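Local coordinates for protein dehydroquinate synthase (Thermus thermophilus, PDB 1UJN) that probably catalyses, as a zinc- or cobalt-dependent enzyme using NAD(+), the conversion of 3-deoxy-D-arabino-heptulosonate 7-phosphate to 3-dehydroquinate, a step toward chorismate, at residues G19-V24 with L114-T119; V103-L108 with V143-F148; E173-G178 with P272-L277; A259-A264 with E327-E332. One frame throughout, in Å; residues are numbered along the deposited sequence.

Contact 1. Residues G19-V24 with L114-T119; sequences GVLKEV and LAFPTT
V24 and L21 pack against the CE2 corner of the F116 ring, setting the turn 19-24 against an inner strand of the N-terminal, Rossmann-like alpha/beta domain. The case illustrates how one aromatic side chain can receive a loop through apolar contacts alone. F116 projects from strand 112-117, and its CE2 corner does most of the touching. L21 and F116 cross at about a right angle, with L21 CD2 set 3.8 Å from F116 CE2. V24 and F116 instead approach from opposite directions: V24 CG2 meets the ring at its edge, near the ring plane, 4.0 Å from F116 CE2.

The two methyls of V24 divide the work. With CG1 anti to the backbone N (chi1 -178°), V24 turns this methyl to L114, where CG1 lies 4.0 Å from L114 CD1, and CG2 is left for the phenyl ring. L114 and F116, two residues apart on the strand, are thus both touched by one valine.

Helix 40-50 packs on the same turn, through V46 and A49 on L21 and L50 on V24, while L89 and V91 of strand 87-92 touch F116 within the sheet. Just beyond the strand come T118 and T119, predicted to bind NAD(+), but the apolar contact itself lies away from that site. E155 OE1 holds the start of the turn by accepting from both G19 N and V20 N. K22 reaches back to close it with a short bond, its NZ standing 2.6 Å from G19 O and above the carbonyl plane.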
# COMPACT_ATOMS: atom_id res chain seq x y z
N GLY A 19 29.41 -13.90 -0.89
CA GLY A 19 29.52 -13.69 0.54
C GLY A 19 28.76 -12.45 0.96
O GLY A 19 29.17 -11.75 1.88
N VAL A 20 27.65 -12.17 0.29
CA VAL A 20 26.85 -10.99 0.63
C VAL A 20 26.21 -11.06 2.02
O VAL A 20 25.95 -10.02 2.63
CB VAL A 20 25.75 -10.73 -0.43
CG1 VAL A 20 26.39 -10.49 -1.79
CG2 VAL A 20 24.77 -11.91 -0.49
N LEU A 21 25.95 -12.26 2.53
CA LEU A 21 25.33 -12.39 3.85
C LEU A 21 26.12 -11.72 4.97
O LEU A 21 25.54 -11.21 5.93
CB LEU A 21 25.11 -13.86 4.20
CG LEU A 21 23.86 -14.52 3.61
CD1 LEU A 21 23.83 -15.98 4.01
CD2 LEU A 21 22.61 -13.80 4.12
N LYS A 22 27.45 -11.71 4.84
CA LYS A 22 28.30 -11.09 5.85
C LYS A 22 28.08 -9.58 5.89
O LYS A 22 28.39 -8.92 6.88
CB LYS A 22 29.78 -11.36 5.53
CG LYS A 22 30.37 -10.37 4.54
CD LYS A 22 31.81 -10.69 4.18
CE LYS A 22 32.23 -9.95 2.92
NZ LYS A 22 31.39 -10.33 1.75
N GLU A 23 27.54 -9.03 4.81
CA GLU A 23 27.30 -7.59 4.71
C GLU A 23 25.93 -7.14 5.20
O GLU A 23 25.64 -5.94 5.24
CB GLU A 23 27.48 -7.14 3.26
CG GLU A 23 28.90 -7.30 2.75
CD GLU A 23 29.90 -6.53 3.58
OE1 GLU A 23 29.79 -5.29 3.63
OE2 GLU A 23 30.79 -7.16 4.19
N VAL A 24 25.08 -8.08 5.58
CA VAL A 24 23.74 -7.72 6.05
C VAL A 24 23.78 -7.25 7.49
O VAL A 24 24.36 -7.92 8.35
CB VAL A 24 22.77 -8.92 5.96
CG1 VAL A 24 21.37 -8.49 6.42
CG2 VAL A 24 22.72 -9.46 4.53
N LEU A 114 13.94 -7.19 3.31
CA LEU A 114 15.27 -7.32 2.72
C LEU A 114 15.12 -8.26 1.54
O LEU A 114 14.45 -9.29 1.63
CB LEU A 114 16.25 -7.93 3.73
CG LEU A 114 16.58 -7.08 4.95
CD1 LEU A 114 17.46 -7.88 5.91
CD2 LEU A 114 17.29 -5.81 4.51
N ALA A 115 15.75 -7.90 0.43
CA ALA A 115 15.66 -8.72 -0.77
C ALA A 115 16.95 -9.48 -1.05
O ALA A 115 18.05 -8.92 -0.94
CB ALA A 115 15.32 -7.84 -1.97
N PHE A 116 16.81 -10.76 -1.39
CA PHE A 116 17.96 -11.60 -1.73
C PHE A 116 17.62 -12.21 -3.08
O PHE A 116 17.14 -13.34 -3.18
CB PHE A 116 18.14 -12.70 -0.69
CG PHE A 116 18.48 -12.19 0.68
CD1 PHE A 116 17.48 -11.74 1.54
CD2 PHE A 116 19.81 -12.11 1.09
CE1 PHE A 116 17.80 -11.23 2.80
CE2 PHE A 116 20.13 -11.60 2.35
CZ PHE A 116 19.13 -11.16 3.20
N PRO A 117 17.84 -11.44 -4.16
CA PRO A 117 17.54 -11.91 -5.51
C PRO A 117 18.36 -13.13 -5.91
O PRO A 117 19.55 -13.22 -5.61
CB PRO A 117 17.81 -10.67 -6.38
CG PRO A 117 18.90 -9.97 -5.63
CD PRO A 117 18.46 -10.10 -4.18
N THR A 118 17.71 -14.07 -6.58
CA THR A 118 18.39 -15.29 -7.01
C THR A 118 18.32 -15.53 -8.52
O THR A 118 18.55 -16.64 -9.00
CB THR A 118 17.82 -16.52 -6.27
OG1 THR A 118 16.41 -16.60 -6.49
CG2 THR A 118 18.09 -16.40 -4.77
N THR A 119 17.98 -14.48 -9.27
CA THR A 119 17.92 -14.58 -10.73
C THR A 119 18.59 -13.31 -11.26
O THR A 119 18.68 -12.31 -10.55
CB THR A 119 16.47 -14.63 -11.28
OG1 THR A 119 15.83 -13.36 -11.06
CG2 THR A 119 15.67 -15.74 -10.60

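Contact 2. Residues V103-L108 with V143-F148; sequences VAATYL and VGAFHF
H147 carries its CG anti to the backbone N (chi1 -169°), which sends the imidazole toward helix 94-106, and a chi2 of 49° turns one ring face to A105. There A105 CA makes a CH-pi contact, 3.7 Å from the ring centroid and 21° off the normal. The amide nitrogen next to it is close too: A105 N lies 3.4 Å from H147 CD2. A105 CB sits beside the root of the ring, 3.4 Å from H147 CB, a close fit. On the strand, A145 adds its own methyl, with A145 CB 3.8 Å from A105 CB, and A104 CB comes within 4.0 Å of H147 CD2.

The ring's polar end is held as well: H147 NE2 bonds to V111 O, in the loop that follows the helix, and Y113 meets the imidazole with its own ring. Were H147 replaced by an alanine, V111 O would probably lose this donor and A105 the flat surface it packs on.

Backbone bonds from T106, L108 and G144 to the second subunit place both segments at the dimer interface. The arrangement is that of a two-stranded antiparallel hairpin, 131-136 with 144-146, laid against the C-terminal end of a helix, and the hairpin carries K131, predicted to bind NAD(+).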
# COMPACT_ATOMS: atom_id res chain seq x y z
N VAL A 103 3.53 -7.85 0.26
CA VAL A 103 3.10 -8.33 1.57
C VAL A 103 3.73 -7.41 2.62
O VAL A 103 3.05 -6.97 3.54
CB VAL A 103 3.57 -9.79 1.80
CG1 VAL A 103 3.43 -10.17 3.28
CG2 VAL A 103 2.72 -10.73 0.94
N ALA A 104 5.01 -7.11 2.48
CA ALA A 104 5.70 -6.22 3.42
C ALA A 104 5.10 -4.82 3.41
O ALA A 104 4.98 -4.18 4.45
CB ALA A 104 7.19 -6.14 3.08
N ALA A 105 4.73 -4.34 2.22
CA ALA A 105 4.15 -3.01 2.09
C ALA A 105 2.80 -2.87 2.77
O ALA A 105 2.43 -1.76 3.17
CB ALA A 105 4.02 -2.64 0.62
N THR A 106 2.09 -3.97 2.94
CA THR A 106 0.75 -3.90 3.51
C THR A 106 0.48 -4.58 4.84
O THR A 106 -0.52 -4.28 5.48
CB THR A 106 -0.27 -4.40 2.47
OG1 THR A 106 0.05 -5.75 2.11
CG2 THR A 106 -0.23 -3.51 1.21
N TYR A 107 1.36 -5.50 5.25
CA TYR A 107 1.17 -6.18 6.53
C TYR A 107 1.31 -5.10 7.61
O TYR A 107 2.33 -4.41 7.67
CB TYR A 107 2.25 -7.26 6.73
CG TYR A 107 2.12 -7.99 8.05
CD1 TYR A 107 0.99 -8.76 8.34
CD2 TYR A 107 3.11 -7.89 9.03
CE1 TYR A 107 0.85 -9.40 9.57
CE2 TYR A 107 2.98 -8.53 10.27
CZ TYR A 107 1.84 -9.28 10.53
OH TYR A 107 1.69 -9.92 11.74
N LEU A 108 0.27 -4.95 8.43
CA LEU A 108 0.24 -3.93 9.49
C LEU A 108 0.52 -2.54 8.92
O LEU A 108 1.03 -1.66 9.59
CB LEU A 108 1.26 -4.27 10.58
CG LEU A 108 1.06 -5.63 11.27
CD1 LEU A 108 2.15 -5.86 12.30
CD2 LEU A 108 -0.32 -5.67 11.91
N VAL A 143 -2.39 -4.77 -9.14
CA VAL A 143 -2.51 -4.45 -7.72
C VAL A 143 -1.11 -4.46 -7.13
O VAL A 143 -0.33 -5.38 -7.38
CB VAL A 143 -3.37 -5.49 -6.97
CG1 VAL A 143 -3.57 -5.06 -5.51
CG2 VAL A 143 -4.73 -5.63 -7.67
N GLY A 144 -0.77 -3.44 -6.36
CA GLY A 144 0.57 -3.43 -5.80
C GLY A 144 0.85 -2.23 -4.93
O GLY A 144 -0.07 -1.60 -4.41
N ALA A 145 2.13 -1.93 -4.80
CA ALA A 145 2.56 -0.82 -3.98
C ALA A 145 4.01 -0.49 -4.26
O ALA A 145 4.80 -1.37 -4.61
CB ALA A 145 2.40 -1.18 -2.50
N PHE A 146 4.36 0.78 -4.14
CA PHE A 146 5.75 1.17 -4.29
C PHE A 146 6.29 1.07 -2.86
O PHE A 146 5.89 1.84 -1.98
CB PHE A 146 5.87 2.60 -4.82
CG PHE A 146 5.61 2.70 -6.30
CD1 PHE A 146 4.40 3.18 -6.78
CD2 PHE A 146 6.58 2.28 -7.21
CE1 PHE A 146 4.15 3.24 -8.16
CE2 PHE A 146 6.35 2.33 -8.58
CZ PHE A 146 5.13 2.81 -9.05
N HIS A 147 7.15 0.09 -2.64
CA HIS A 147 7.72 -0.15 -1.33
C HIS A 147 9.16 -0.59 -1.56
O HIS A 147 9.41 -1.61 -2.20
CB HIS A 147 6.92 -1.24 -0.61
CG HIS A 147 7.26 -1.38 0.84
ND1 HIS A 147 7.30 -0.31 1.70
CD2 HIS A 147 7.55 -2.47 1.58
CE1 HIS A 147 7.62 -0.73 2.91
NE2 HIS A 147 7.77 -2.04 2.87
N PHE A 148 10.10 0.20 -1.06
CA PHE A 148 11.51 -0.07 -1.26
C PHE A 148 12.13 -0.95 -0.20
O PHE A 148 11.80 -0.84 0.98
CB PHE A 148 12.30 1.24 -1.32
CG PHE A 148 11.82 2.17 -2.38
CD1 PHE A 148 10.76 3.03 -2.13
CD2 PHE A 148 12.39 2.16 -3.64
CE1 PHE A 148 10.26 3.86 -3.13
CE2 PHE A 148 11.90 2.99 -4.66
CZ PHE A 148 10.83 3.83 -4.40

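Contact 3. Residues E173-G178 with P272-L277; sequences EAFKHG and PPVRRL
P273 O accepts the helical bond from L277 N at 3.1 Å and is also approached obliquely by the F175 ring, whose CZ lies 3.6 Å from P273 O. The second approach is van der Waals packing against a carbonyl whose bonding is met within its own helix.

The two short helical segments run almost exactly antiparallel, at 174°, with their axes 12.0 Å apart. A separation so wide calls for a large side chain, and F175 supplies it: with CG anti to the backbone N (chi1 -177°), the ring reaches straight across. L277 comes from the opposite direction and lays CD2 over one face, 3.9 Å from the ring centroid and 14° off the normal, a CH-pi contact. At the far end P273 CB stands 4.0 Å from F175 CZ, and the V274 side chain crosses F175 at about a right angle, its CG2 nearest F175 CE2. Cutting F175 back to a serine is likely to open a gap between the helices and leave L277 CD2 without the ring face it covers.

Away from this interface K176 NZ forms a salt bridge with E173 OE2 at 3.1 Å and bonds to L227 O. It may thereby help to position E173, which is predicted to bind zinc together with H231 and H247. Helix 164-181 thus faces helix 271-281 with F175, while A174 and H177 pack on helix 199-216, and L255 and L256 of helix 247-264 touch F175 and V274.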
# COMPACT_ATOMS: atom_id res chain seq x y z
N GLU A 173 18.00 -7.51 -20.10
CA GLU A 173 17.63 -6.27 -19.43
C GLU A 173 18.87 -5.39 -19.24
O GLU A 173 18.79 -4.16 -19.33
CB GLU A 173 17.01 -6.59 -18.07
CG GLU A 173 15.80 -5.74 -17.71
CD GLU A 173 14.60 -6.03 -18.59
OE1 GLU A 173 13.74 -6.85 -18.19
OE2 GLU A 173 14.50 -5.45 -19.69
N ALA A 174 20.01 -6.02 -18.96
CA ALA A 174 21.26 -5.29 -18.77
C ALA A 174 21.64 -4.65 -20.11
O ALA A 174 22.07 -3.50 -20.18
CB ALA A 174 22.36 -6.24 -18.31
N PHE A 175 21.47 -5.43 -21.18
CA PHE A 175 21.76 -4.99 -22.54
C PHE A 175 20.93 -3.75 -22.82
O PHE A 175 21.41 -2.78 -23.41
CB PHE A 175 21.39 -6.11 -23.52
CG PHE A 175 21.71 -5.80 -24.95
CD1 PHE A 175 22.89 -6.26 -25.53
CD2 PHE A 175 20.83 -5.05 -25.72
CE1 PHE A 175 23.19 -5.98 -26.86
CE2 PHE A 175 21.12 -4.76 -27.06
CZ PHE A 175 22.30 -5.23 -27.63
N LYS A 176 19.67 -3.80 -22.41
CA LYS A 176 18.75 -2.68 -22.60
C LYS A 176 19.30 -1.43 -21.91
O LYS A 176 19.27 -0.33 -22.48
CB LYS A 176 17.38 -3.04 -22.02
CG LYS A 176 16.30 -2.00 -22.27
CD LYS A 176 15.04 -2.32 -21.46
CE LYS A 176 15.31 -2.17 -19.97
NZ LYS A 176 14.08 -2.38 -19.16
N HIS A 177 19.79 -1.59 -20.68
CA HIS A 177 20.37 -0.45 -19.94
C HIS A 177 21.56 0.10 -20.72
O HIS A 177 21.82 1.31 -20.70
CB HIS A 177 20.85 -0.88 -18.55
CG HIS A 177 19.76 -1.31 -17.63
ND1 HIS A 177 20.01 -1.94 -16.43
CD2 HIS A 177 18.41 -1.22 -17.74
CE1 HIS A 177 18.86 -2.21 -15.83
NE2 HIS A 177 17.88 -1.79 -16.60
N GLY A 178 22.27 -0.79 -21.40
CA GLY A 178 23.42 -0.38 -22.19
C GLY A 178 23.01 0.57 -23.29
O GLY A 178 23.66 1.60 -23.51
N PRO A 272 23.28 -4.62 -35.69
CA PRO A 272 24.33 -5.61 -35.40
C PRO A 272 24.36 -6.06 -33.94
O PRO A 272 24.31 -7.26 -33.65
CB PRO A 272 25.61 -4.89 -35.82
CG PRO A 272 25.15 -4.06 -36.98
CD PRO A 272 23.84 -3.49 -36.46
N PRO A 273 24.42 -5.10 -32.99
CA PRO A 273 24.46 -5.47 -31.57
C PRO A 273 23.24 -6.31 -31.17
O PRO A 273 23.37 -7.29 -30.43
CB PRO A 273 24.47 -4.12 -30.86
CG PRO A 273 25.12 -3.21 -31.86
CD PRO A 273 24.48 -3.64 -33.15
N VAL A 274 22.07 -5.93 -31.67
CA VAL A 274 20.84 -6.65 -31.34
C VAL A 274 20.78 -8.01 -32.02
O VAL A 274 20.26 -8.97 -31.44
CB VAL A 274 19.59 -5.81 -31.72
CG1 VAL A 274 18.32 -6.59 -31.40
CG2 VAL A 274 19.60 -4.50 -30.95
N ARG A 275 21.29 -8.12 -33.25
CA ARG A 275 21.28 -9.41 -33.93
C ARG A 275 22.14 -10.38 -33.12
O ARG A 275 21.74 -11.52 -32.87
CB ARG A 275 21.83 -9.30 -35.35
CG ARG A 275 21.00 -8.45 -36.30
CD ARG A 275 21.31 -8.79 -37.75
NE ARG A 275 20.72 -7.84 -38.69
CZ ARG A 275 21.30 -6.72 -39.08
NH1 ARG A 275 22.50 -6.39 -38.62
NH2 ARG A 275 20.68 -5.91 -39.93
N ARG A 276 23.31 -9.90 -32.70
CA ARG A 276 24.22 -10.71 -31.89
C ARG A 276 23.49 -11.21 -30.64
O ARG A 276 23.56 -12.39 -30.30
CB ARG A 276 25.44 -9.90 -31.45
CG ARG A 276 26.65 -10.01 -32.36
CD ARG A 276 27.92 -9.55 -31.66
NE ARG A 276 27.94 -8.11 -31.37
CZ ARG A 276 28.00 -7.16 -32.30
NH1 ARG A 276 28.04 -7.48 -33.59
NH2 ARG A 276 28.02 -5.89 -31.94
N LEU A 277 22.82 -10.28 -29.97
CA LEU A 277 22.07 -10.59 -28.76
C LEU A 277 21.08 -11.73 -28.99
O LEU A 277 21.00 -12.67 -28.19
CB LEU A 277 21.30 -9.35 -28.28
CG LEU A 277 20.33 -9.58 -27.12
CD1 LEU A 277 21.11 -9.88 -25.85
CD2 LEU A 277 19.45 -8.35 -26.91

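Contact 4. Residues A259-A264 with E327-E332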
# COMPACT_ATOMS: atom_id res chain seq x y z
N ALA A 259 15.18 -1.00 -32.70
CA ALA A 259 16.34 -0.72 -33.53
C ALA A 259 15.90 -0.40 -34.96
O ALA A 259 16.47 0.49 -35.60
CB ALA A 259 17.29 -1.92 -33.52
N LEU A 260 14.90 -1.11 -35.46
CA LEU A 260 14.42 -0.87 -36.82
C LEU A 260 13.70 0.48 -36.92
O LEU A 260 13.79 1.17 -37.94
CB LEU A 260 13.50 -2.01 -37.27
CG LEU A 260 14.27 -3.32 -37.47
CD1 LEU A 260 13.30 -4.49 -37.60
CD2 LEU A 260 15.17 -3.21 -38.70
N LEU A 261 13.00 0.86 -35.86
CA LEU A 261 12.32 2.16 -35.84
C LEU A 261 13.38 3.25 -35.87
O LEU A 261 13.24 4.26 -36.57
CB LEU A 261 11.48 2.30 -34.57
CG LEU A 261 10.30 1.34 -34.41
CD1 LEU A 261 9.67 1.53 -33.05
CD2 LEU A 261 9.29 1.59 -35.52
N GLY A 262 14.45 3.05 -35.10
CA GLY A 262 15.52 4.03 -35.05
C GLY A 262 16.19 4.19 -36.41
O GLY A 262 16.51 5.30 -36.82
N ARG A 263 16.40 3.07 -37.10
CA ARG A 263 17.04 3.11 -38.41
C ARG A 263 16.20 3.90 -39.40
O ARG A 263 16.72 4.73 -40.15
CB ARG A 263 17.25 1.69 -38.93
CG ARG A 263 18.12 1.61 -40.17
CD ARG A 263 18.15 0.19 -40.73
NE ARG A 263 16.85 -0.22 -41.25
CZ ARG A 263 16.58 -1.43 -41.73
NH1 ARG A 263 17.53 -2.36 -41.77
NH2 ARG A 263 15.36 -1.71 -42.18
N ALA A 264 14.89 3.65 -39.39
CA ALA A 264 13.97 4.33 -40.29
C ALA A 264 13.92 5.83 -40.04
O ALA A 264 13.64 6.60 -40.97
CB ALA A 264 12.57 3.74 -40.13
N GLU A 327 1.60 5.32 -38.61
CA GLU A 327 1.32 3.90 -38.74
C GLU A 327 2.10 3.30 -39.90
O GLU A 327 2.53 2.14 -39.84
CB GLU A 327 -0.18 3.66 -38.95
CG GLU A 327 -0.55 2.20 -39.17
CD GLU A 327 -2.04 1.99 -39.34
OE1 GLU A 327 -2.45 0.83 -39.60
OE2 GLU A 327 -2.80 2.97 -39.21
N GLY A 328 2.29 4.09 -40.95
CA GLY A 328 3.03 3.61 -42.11
C GLY A 328 4.45 3.22 -41.77
O GLY A 328 5.00 2.29 -42.37
N LEU A 329 5.05 3.92 -40.82
CA LEU A 329 6.42 3.65 -40.39
C LEU A 329 6.44 2.37 -39.55
O LEU A 329 7.32 1.52 -39.71
CB LEU A 329 6.95 4.83 -39.58
CG LEU A 329 8.44 4.88 -39.24
CD1 LEU A 329 8.80 6.29 -38.78
CD2 LEU A 329 8.78 3.87 -38.16
N LEU A 330 5.46 2.24 -38.66
CA LEU A 330 5.37 1.07 -37.80
C LEU A 330 5.11 -0.17 -38.66
O LEU A 330 5.68 -1.24 -38.43
CB LEU A 330 4.23 1.24 -36.80
CG LEU A 330 4.29 2.47 -35.89
CD1 LEU A 330 2.98 2.59 -35.12
CD2 LEU A 330 5.48 2.38 -34.94
N ARG A 331 4.24 -0.02 -39.65
CA ARG A 331 3.90 -1.11 -40.54
C ARG A 331 5.13 -1.57 -41.29
O ARG A 331 5.41 -2.75 -41.42
CB ARG A 331 2.84 -0.61 -41.52
CG ARG A 331 2.11 -1.75 -42.23
CD ARG A 331 1.00 -1.24 -43.16
NE ARG A 331 -0.22 -0.97 -42.40
CZ ARG A 331 -1.09 -1.98 -42.25
NH1 ARG A 331 -0.83 -3.16 -42.77
NH2 ARG A 331 -2.22 -1.78 -41.56
N GLU A 332 5.89 -0.59 -41.79
CA GLU A 332 7.12 -0.85 -42.54
C GLU A 332 8.14 -1.57 -41.66
O GLU A 332 8.75 -2.55 -42.07
CB GLU A 332 7.71 0.48 -43.01
CG GLU A 332 9.03 0.37 -43.76
CD GLU A 332 8.85 0.13 -45.25
OE1 GLU A 332 8.14 0.94 -45.90
OE2 GLU A 332 9.41 -0.86 -45.77
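The end of helix 247-264 and the start of the C-terminal helix 327-342 form an apolar helix-helix crossing in which L261 packs on L329 and L330. L261 CD2 carries most of it, lying 3.5 Å from L329 CD2, methyl against methyl and tightly packed, and 3.9 Å from L330 CD2. Both leucines of the later helix cross L261 obliquely.

They arrive by different routes. L329 starts toward the other helix, and with CG anti to its own backbone N (chi1 -169°) it extends a methyl into the interface. L330 leaves its backbone pointing away, yet its CD2 swings back to touch L261. At the outer margin A264 CB gives L329 CD2 a looser neighbour at 4.3 Å.

In the mainly helical C-terminal half of the synthase, the axes of the two short segments pass at 10.0 Å, the gap being filled mainly by leucine methyls. The angle between their directions is 125°. The buried leucines are further enclosed by L325, from the loop leading into helix 327-342, which touches both L261 and L330, while A333 packs on L261 one turn on.

Polar groups stay outside this apolar patch. Y257 OH bonds to L330 O, linking the same two helices. R331 turns to the other side, where its NH2 meets E327 OE1 at 3.3 Å in a salt bridge, and its NH1 makes a salt bridge with E292 of helix 291-294.

Overall arrangement
Contacts 1 and 3 are buried, each organised round a phenylalanine, whereas contacts 2 and 4 are only partly buried, and contact 2 lies where the second subunit touches the chain. Contacts 1 and 2 belong to the alpha/beta half: helix 94-106 of contact 2 is followed directly by strand 112-117 of contact 1. Contacts 3 and 4 belong to the helical half, their centres about 19 Å apart, with helix 247-264 of contact 4 also packing on both helices of contact 3. No contact has a hydrogen bond between its segments. Contact 4, nearer the surface, is made by aliphatic methyls, mostly of leucine, while contacts 2 and 3 place CH groups over ring faces.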